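Local coordinates for ribosome-inactivating protein (Lychnis chalcedonica, PDB 2G5X) that belongs to the ribosome-inactivating proteins of plants, a family of toxins named for their ability to disable ribosomes, at residues V36-K39 with A40-D43. Numbering follows the deposited sequence.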
loop_
_atom_site.group_PDB
_atom_site.type_symbol
_atom_site.label_atom_id
_atom_site.label_comp_id
_atom_site.label_asym_id
_atom_site.label_seq_id
_atom_site.Cartn_x
_atom_site.Cartn_y
_atom_site.Cartn_z
ATOM N N VAL A 36 10.264 6.108 11.336
ATOM C CA VAL A 36 9.652 5.085 12.178
ATOM C C VAL A 36 8.175 5.377 12.433
ATOM O O VAL A 36 7.799 6.522 12.675
ATOM C CB VAL A 36 10.375 5.015 13.541
ATOM C CG1 VAL A 36 9.890 3.812 14.338
ATOM C CG2 VAL A 36 11.887 4.967 13.324
ATOM N N THR A 37 7.335 4.347 12.383
ATOM C CA THR A 37 5.912 4.553 12.630
ATOM C C THR A 37 5.673 4.754 14.123
ATOM O O THR A 37 6.534 4.439 14.954
ATOM C CB THR A 37 5.058 3.356 12.157
ATOM O OG1 THR A 37 5.360 2.202 12.952
ATOM C CG2 THR A 37 5.332 3.053 10.688
ATOM N N LYS A 38 4.504 5.289 14.456
ATOM C CA LYS A 38 4.136 5.542 15.844
ATOM C C LYS A 38 3.028 4.577 16.262
ATOM O O LYS A 38 1.987 4.488 15.608
ATOM C CB LYS A 38 3.646 6.986 16.002
ATOM C CG LYS A 38 4.296 7.982 15.049
ATOM C CD LYS A 38 5.820 7.948 15.101
ATOM C CE LYS A 38 6.415 8.874 14.043
ATOM N NZ LYS A 38 7.906 8.819 13.980
ATOM N N LYS A 39 3.251 3.860 17.359
ATOM C CA LYS A 39 2.271 2.893 17.844
ATOM C C LYS A 39 0.900 3.510 18.112
ATOM O O LYS A 39 -0.133 2.878 17.867
ATOM C CB LYS A 39 2.795 2.219 19.115
ATOM C CG LYS A 39 2.000 1.001 19.555
ATOM C CD LYS A 39 2.725 0.255 20.670
ATOM C CE LYS A 39 1.981 -1.003 21.076
ATOM N NZ LYS A 39 2.738 -1.780 22.100
ATOM N N ALA A 40 0.889 4.745 18.605
ATOM C CA ALA A 40 -0.363 5.430 18.918
ATOM C C ALA A 40 -1.106 5.979 17.699
ATOM O O ALA A 40 -2.164 6.585 17.846
ATOM C CB ALA A 40 -0.102 6.562 19.920
ATOM N N ASN A 41 -0.560 5.785 16.502
ATOM C CA ASN A 41 -1.222 6.275 15.292
ATOM C C ASN A 41 -2.156 5.233 14.675
ATOM O O ASN A 41 -2.336 5.194 13.457
ATOM C CB ASN A 41 -0.193 6.701 14.239
ATOM C CG ASN A 41 0.349 8.101 14.475
ATOM O OD1 ASN A 41 -0.142 8.839 15.333
ATOM N ND2 ASN A 41 1.360 8.479 13.700
ATOM N N ASN A 42 -2.751 4.391 15.512
ATOM C CA ASN A 42 -3.660 3.362 15.018
ATOM C C ASN A 42 -4.998 3.956 14.579
ATOM O O ASN A 42 -5.783 3.295 13.898
ATOM C CB ASN A 42 -3.890 2.298 16.094
ATOM C CG ASN A 42 -4.423 2.882 17.381
ATOM O OD1 ASN A 42 -3.765 3.703 18.022
ATOM N ND2 ASN A 42 -5.622 2.466 17.769
ATOM N N ASP A 43 -5.248 5.207 14.964
ATOM C CA ASP A 43 -6.488 5.893 14.611
ATOM C C ASP A 43 -6.214 7.061 13.666
ATOM O O ASP A 43 -7.055 7.951 13.492
ATOM C CB ASP A 43 -7.175 6.402 15.879
ATOM C CG ASP A 43 -6.366 7.469 16.587
ATOM O OD1 ASP A 43 -5.118 7.366 16.594
ATOM O OD2 ASP A 43 -6.976 8.408 17.144
HETATM O O HOH W 1 2.958 6.441 12.223
#
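K38 and N41 lie alongside each other and point the same way, and the tight part of this local contact is the join between them. The amide nitrogen ND2 of N41 sits 3.3 Å from CG of K38 and 3.6 Å from CB of K38, so the amide end of the asparagine rests against the first methylenes of the lysine. A single water ties the pair together on the polar side: it accepts from ND2 of N41 at 3.0 Å and from the backbone N of K38 at the same length. In N41, CG is anti to the carbonyl carbon (chi1 -82°), which sets it beside the backbone N; in K38, chi1 of -31° turns CG away from the staggered position. The lysine chain then bends at chi2 and runs back along the preceding loop backbone, past T37, where NZ of K38 reaches O of V36 at 2.6 Å; T28 OG1 and G25 O, just past helix 10-25 and at its end, also bond this ammonium group. The backbone explains the proximity: K38 to N41 is a type I beta turn in the loop between helix 10-25 and strand 45-51, closed by N of N41 donating to O of K38 over 3.0 Å at 160°. The corner residues form the loose side. K39 and A40 are both exposed, their CB atoms directed away overall, and the chain of K39 is extended beyond CG; K39 and A40, like K38, each touch a neighbouring molecule in the crystal.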